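Local coordinates for protein phosphomethylpyrimidine kinase (Pyrococcus furiosus, PDB 2PB9) that probably makes thiamine phosphate from a pyrimidine diphosphate and a thiazole phosphate through this C-terminal ThiN domain, and probably phosphorylates hydroxymethylpyrimidine through its kinase part, at residues E129-K132 and A137-P140; L83-F88 and D155-L160. All blocks are in the same frame, centred on the assembly; numbering follows the deposited sequence.

Contact 1 of 2, residues E129-K132 and A137-P140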
loop_
_atom_site.group_PDB
_atom_site.type_symbol
_atom_site.label_atom_id
_atom_site.label_comp_id
_atom_site.label_asym_id
_atom_site.label_seq_id
_atom_site.Cartn_x
_atom_site.Cartn_y
_atom_site.Cartn_z
ATOM N N GLU A 129 -11.366 -8.963 -4.463
ATOM C CA GLU A 129 -10.215 -9.843 -4.351
ATOM C C GLU A 129 -10.199 -10.872 -5.472
ATOM O O GLU A 129 -9.185 -11.049 -6.149
ATOM C CB GLU A 129 -10.242 -10.549 -2.997
ATOM C CG GLU A 129 -8.901 -11.086 -2.561
ATOM C CD GLU A 129 -7.848 -10.000 -2.531
ATOM O OE1 GLU A 129 -8.099 -8.949 -1.905
ATOM O OE2 GLU A 129 -6.773 -10.192 -3.130
ATOM N N GLU A 130 -11.329 -11.548 -5.665
ATOM C CA GLU A 130 -11.440 -12.566 -6.706
ATOM C C GLU A 130 -10.901 -12.055 -8.044
ATOM O O GLU A 130 -10.121 -12.746 -8.704
ATOM C CB GLU A 130 -12.893 -13.016 -6.852
ATOM N N ILE A 131 -11.307 -10.851 -8.446
ATOM C CA ILE A 131 -10.824 -10.290 -9.702
ATOM C C ILE A 131 -9.309 -10.103 -9.623
ATOM O O ILE A 131 -8.587 -10.461 -10.559
ATOM C CB ILE A 131 -11.478 -8.925 -10.034
ATOM C CG1 ILE A 131 -12.944 -9.116 -10.427
ATOM C CG2 ILE A 131 -10.743 -8.269 -11.201
ATOM C CD1 ILE A 131 -13.823 -9.616 -9.323
ATOM N N LYS A 132 -8.825 -9.542 -8.515
ATOM C CA LYS A 132 -7.384 -9.345 -8.354
ATOM C C LYS A 132 -6.682 -10.677 -8.613
ATOM O O LYS A 132 -5.600 -10.730 -9.207
ATOM C CB LYS A 132 -7.045 -8.883 -6.934
ATOM C CG LYS A 132 -7.541 -7.498 -6.561
ATOM C CD LYS A 132 -7.083 -7.121 -5.157
ATOM C CE LYS A 132 -7.504 -5.707 -4.791
ATOM N NZ LYS A 132 -7.122 -5.351 -3.397
ATOM N N ALA A 137 -7.547 -9.717 -15.582
ATOM C CA ALA A 137 -8.932 -9.301 -15.391
ATOM C C ALA A 137 -9.057 -7.902 -14.790
ATOM O O ALA A 137 -10.125 -7.292 -14.846
ATOM C CB ALA A 137 -9.648 -10.312 -14.509
ATOM N N THR A 138 -7.956 -7.403 -14.234
ATOM C CA THR A 138 -7.903 -6.083 -13.601
ATOM C C THR A 138 -8.020 -4.879 -14.536
ATOM O O THR A 138 -8.748 -3.932 -14.233
ATOM C CB THR A 138 -6.604 -5.908 -12.781
ATOM O OG1 THR A 138 -6.667 -6.720 -11.605
ATOM C CG2 THR A 138 -6.424 -4.458 -12.378
ATOM N N ILE A 139 -7.294 -4.890 -15.649
ATOM C CA ILE A 139 -7.376 -3.757 -16.557
ATOM C C ILE A 139 -8.814 -3.603 -17.042
ATOM O O ILE A 139 -9.386 -2.511 -16.978
ATOM C CB ILE A 139 -6.417 -3.908 -17.744
ATOM C CG1 ILE A 139 -4.981 -4.028 -17.210
ATOM C CG2 ILE A 139 -6.537 -2.702 -18.668
ATOM C CD1 ILE A 139 -3.910 -4.205 -18.269
ATOM N N PRO A 140 -9.423 -4.696 -17.528
ATOM C CA PRO A 140 -10.808 -4.565 -17.988
ATOM C C PRO A 140 -11.733 -4.143 -16.845
ATOM O O PRO A 140 -12.624 -3.317 -17.041
ATOM C CB PRO A 140 -11.124 -5.950 -18.552
ATOM C CG PRO A 140 -10.137 -6.853 -17.865
ATOM C CD PRO A 140 -8.888 -6.034 -17.823
#

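Contact 2 of 2, residues L83-F88 and D155-L160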
loop_
_atom_site.group_PDB
_atom_site.type_symbol
_atom_site.label_atom_id
_atom_site.label_comp_id
_atom_site.label_asym_id
_atom_site.label_seq_id
_atom_site.Cartn_x
_atom_site.Cartn_y
_atom_site.Cartn_z
ATOM N N LEU A 83 -9.463 -2.097 -25.958
ATOM C CA LEU A 83 -10.309 -3.183 -26.418
ATOM C C LEU A 83 -11.548 -3.261 -25.528
ATOM O O LEU A 83 -12.671 -3.344 -26.025
ATOM C CB LEU A 83 -9.509 -4.498 -26.393
ATOM C CG LEU A 83 -9.544 -5.401 -27.650
ATOM C CD1 LEU A 83 -9.569 -4.565 -28.920
ATOM C CD2 LEU A 83 -8.332 -6.320 -27.650
ATOM N N THR A 84 -11.341 -3.209 -24.215
ATOM C CA THR A 84 -12.434 -3.258 -23.243
ATOM C C THR A 84 -13.320 -2.015 -23.363
ATOM O O THR A 84 -14.551 -2.081 -23.247
ATOM C CB THR A 84 -11.872 -3.350 -21.801
ATOM O OG1 THR A 84 -11.312 -4.650 -21.594
ATOM C CG2 THR A 84 -12.958 -3.083 -20.758
ATOM N N TYR A 85 -12.678 -0.877 -23.593
ATOM C CA TYR A 85 -13.376 0.390 -23.730
ATOM C C TYR A 85 -14.331 0.324 -24.925
ATOM O O TYR A 85 -15.445 0.836 -24.866
ATOM C CB TYR A 85 -12.346 1.500 -23.921
ATOM C CG TYR A 85 -12.896 2.901 -23.902
ATOM C CD1 TYR A 85 -12.823 3.688 -22.746
ATOM C CD2 TYR A 85 -13.418 3.475 -25.062
ATOM C CE1 TYR A 85 -13.247 5.017 -22.751
ATOM C CE2 TYR A 85 -13.842 4.800 -25.086
ATOM C CZ TYR A 85 -13.752 5.568 -23.929
ATOM O OH TYR A 85 -14.155 6.885 -23.969
HETATM N N MSE A 86 -13.889 -0.321 -26.005
HETATM C CA MSE A 86 -14.705 -0.454 -27.213
HETATM C C MSE A 86 -16.004 -1.214 -26.950
HETATM O O MSE A 86 -17.003 -1.022 -27.646
HETATM C CB MSE A 86 -13.901 -1.144 -28.321
HETATM C CG MSE A 86 -12.852 -0.229 -28.948
HETATM SE SE MSE A 86 -11.448 -1.121 -29.958
HETATM C CE MSE A 86 -12.277 -1.155 -31.702
ATOM N N ARG A 87 -15.986 -2.082 -25.947
ATOM C CA ARG A 87 -17.172 -2.842 -25.596
ATOM C C ARG A 87 -18.294 -1.883 -25.206
ATOM O O ARG A 87 -19.458 -2.274 -25.125
ATOM C CB ARG A 87 -16.865 -3.782 -24.431
ATOM C CG ARG A 87 -16.622 -5.222 -24.847
ATOM C CD ARG A 87 -15.965 -6.021 -23.733
ATOM N NE ARG A 87 -16.687 -5.900 -22.471
ATOM C CZ ARG A 87 -16.172 -6.221 -21.287
ATOM N NH1 ARG A 87 -14.926 -6.687 -21.209
ATOM N NH2 ARG A 87 -16.894 -6.057 -20.182
ATOM N N PHE A 88 -17.932 -0.624 -24.977
ATOM C CA PHE A 88 -18.892 0.395 -24.586
ATOM C C PHE A 88 -18.994 1.491 -25.635
ATOM O O PHE A 88 -20.061 2.057 -25.852
ATOM C CB PHE A 88 -18.477 0.985 -23.244
ATOM C CG PHE A 88 -18.447 -0.024 -22.139
ATOM C CD1 PHE A 88 -19.604 -0.354 -21.449
ATOM C CD2 PHE A 88 -17.271 -0.688 -21.824
ATOM C CE1 PHE A 88 -19.587 -1.331 -20.463
ATOM C CE2 PHE A 88 -17.248 -1.667 -20.839
ATOM C CZ PHE A 88 -18.411 -1.988 -20.158
ATOM N N ASP A 155 -13.474 10.490 -21.713
ATOM C CA ASP A 155 -12.360 10.574 -22.649
ATOM C C ASP A 155 -11.079 10.273 -21.889
ATOM O O ASP A 155 -10.100 9.795 -22.464
ATOM C CB ASP A 155 -12.270 11.983 -23.234
ATOM C CG ASP A 155 -13.496 12.354 -24.026
ATOM O OD1 ASP A 155 -13.522 12.037 -25.234
ATOM O OD2 ASP A 155 -14.436 12.943 -23.433
ATOM N N ILE A 156 -11.102 10.578 -20.594
ATOM C CA ILE A 156 -9.958 10.361 -19.717
ATOM C C ILE A 156 -10.307 9.454 -18.553
ATOM O O ILE A 156 -11.288 9.666 -17.841
ATOM C CB ILE A 156 -9.433 11.671 -19.100
ATOM C CG1 ILE A 156 -9.215 12.717 -20.184
ATOM C CG2 ILE A 156 -8.145 11.405 -18.338
ATOM C CD1 ILE A 156 -10.506 13.355 -20.636
ATOM N N ILE A 157 -9.483 8.437 -18.371
ATOM C CA ILE A 157 -9.655 7.502 -17.277
ATOM C C ILE A 157 -8.275 7.390 -16.647
ATOM O O ILE A 157 -7.272 7.241 -17.346
ATOM C CB ILE A 157 -10.137 6.120 -17.783
ATOM C CG1 ILE A 157 -11.524 6.257 -18.426
ATOM C CG2 ILE A 157 -10.181 5.121 -16.618
ATOM C CD1 ILE A 157 -12.084 4.978 -19.002
ATOM N N TYR A 158 -8.209 7.505 -15.331
ATOM C CA TYR A 158 -6.921 7.406 -14.665
ATOM C C TYR A 158 -7.117 6.597 -13.409
ATOM O O TYR A 158 -8.235 6.207 -13.086
ATOM C CB TYR A 158 -6.388 8.798 -14.320
ATOM C CG TYR A 158 -7.157 9.478 -13.216
ATOM C CD1 TYR A 158 -6.764 9.342 -11.880
ATOM C CD2 TYR A 158 -8.312 10.220 -13.493
ATOM C CE1 TYR A 158 -7.497 9.925 -10.849
ATOM C CE2 TYR A 158 -9.055 10.806 -12.467
ATOM C CZ TYR A 158 -8.639 10.653 -11.147
ATOM O OH TYR A 158 -9.366 11.219 -10.122
ATOM N N HIS A 159 -6.023 6.324 -12.714
ATOM C CA HIS A 159 -6.086 5.592 -11.465
ATOM C C HIS A 159 -4.809 5.898 -10.706
ATOM O O HIS A 159 -3.744 6.045 -11.312
ATOM C CB HIS A 159 -6.204 4.082 -11.705
ATOM C CG HIS A 159 -4.950 3.450 -12.230
ATOM N ND1 HIS A 159 -3.937 3.004 -11.407
ATOM C CD2 HIS A 159 -4.558 3.164 -13.493
ATOM C CE1 HIS A 159 -2.978 2.472 -12.140
ATOM N NE2 HIS A 159 -3.329 2.555 -13.411
ATOM N N LEU A 160 -4.923 6.017 -9.387
ATOM C CA LEU A 160 -3.768 6.286 -8.535
ATOM C C LEU A 160 -2.953 4.998 -8.375
ATOM O O LEU A 160 -3.423 3.910 -8.715
ATOM C CB LEU A 160 -4.227 6.775 -7.161
ATOM C CG LEU A 160 -5.061 8.049 -7.105
ATOM C CD1 LEU A 160 -5.420 8.354 -5.664
ATOM C CD2 LEU A 160 -4.281 9.189 -7.712
#

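Contact 1 of 2, residues E129-K132 and A137-P140
A137 meets I131 where the chain leaves the short helix 129-133 and enters helix 138-149. The methyl of A137 points toward the first helix. Its CB lies 4.0 Å from CG2 of I131. The same methyl also comes within 4.1 Å of the carbonyl O of I131, so it touches both side chain and backbone. The carbonyl O of A137 sits 3.8 Å from CG2 of I131. That branch does the touching because CG2 is anti to the backbone N of I131, while CG1 (chi1 -71°) lies beside the N and leads CD1 away from the second helix.

T138 comes next and faces K132. CA of T138 and CA of K132 are 6.2 Å apart. OG1 of T138 lies 4.2 Å from CA of K132, which is packing and not a bond. The hydroxyl is hydrogen-bonded to the carboxylate of E127, just before the first helix. The long side chain of K132 starts away from the second helix and packs on E127 and on E129 of a second subunit.

I139 and P140 face helix 77-86, I139 on H77, R80 and A81, and P140 on T84.

No hydrogen bond joins the two segments, and none of the touching residues is fully buried. The arrangement is that of two consecutive helices joined by a short loop at the surface of the ThiN domain, a short helix leading into a longer one.

Contact 2 of 2, residues L83-F88 and D155-L160
Y85 reaches from helix 77-86 to I157 on strand 154-159, and the two side chains cross obliquely. The Y85 side chain has CG anti to the backbone N (chi1 -172°), and its CB points toward the strand. This carries the ring across the gap between the backbones. CA of Y85 and CA of D155, the nearest pair, are 10.3 Å apart. A chi2 of 99° then turns the ring so that its CD1-CE1 side is the one presented to I157.

I157 answers with its longer branch. Its own CB points toward the helix. CG1 stands beside the backbone N of I157, and chi2 of 178° extends the branch fully. The terminal CD1 therefore meets the ring at its edge, near the ring plane. It lies 3.9 Å from CE1 of Y85 and 4.0 Å from CD1 of Y85. CG2 of I157 takes no part.

The tyrosine hydroxyl lies beyond this apolar contact. OH of Y85 is 4.3 Å from the backbone N of D155, too far for a bond. D155 points its CB away from the helix. The hydroxyl is instead hydrogen-bonded to the carbonyl O of P154. R153 serves both residues: its NH1 bonds Y85 OH and its NH2 makes a salt bridge with D155 OD1.

All three touching residues are buried. The chemistry implies a divided role for Y85. Its ring makes apolar contacts, edge-on with I157 and stacked with F172 of strand 168-173, while two bonds satisfy its buried hydroxyl and fix where the ring ends.

Contact 1 and contact 2 lie in the same ThiN domain, with centres about 15 Å apart. Along the chain, 83-88 comes first. Both segments of contact 1 follow, and 155-160 closes the series. Helix 138-149, which begins in contact 1, runs on to strand 154-159 of contact 2. The two contacts also touch directly, since P140 CB packs 3.3 Å from T84 OG1. Contact 1 sits at the surface, whereas contact 2 is buried between helix 77-86 and the mixed sheet. Helices 77-86 and 138-149 both reach I157, through Y85 and A146, so they pack on the same strand, and 129-133 adds to the edge of 138-149.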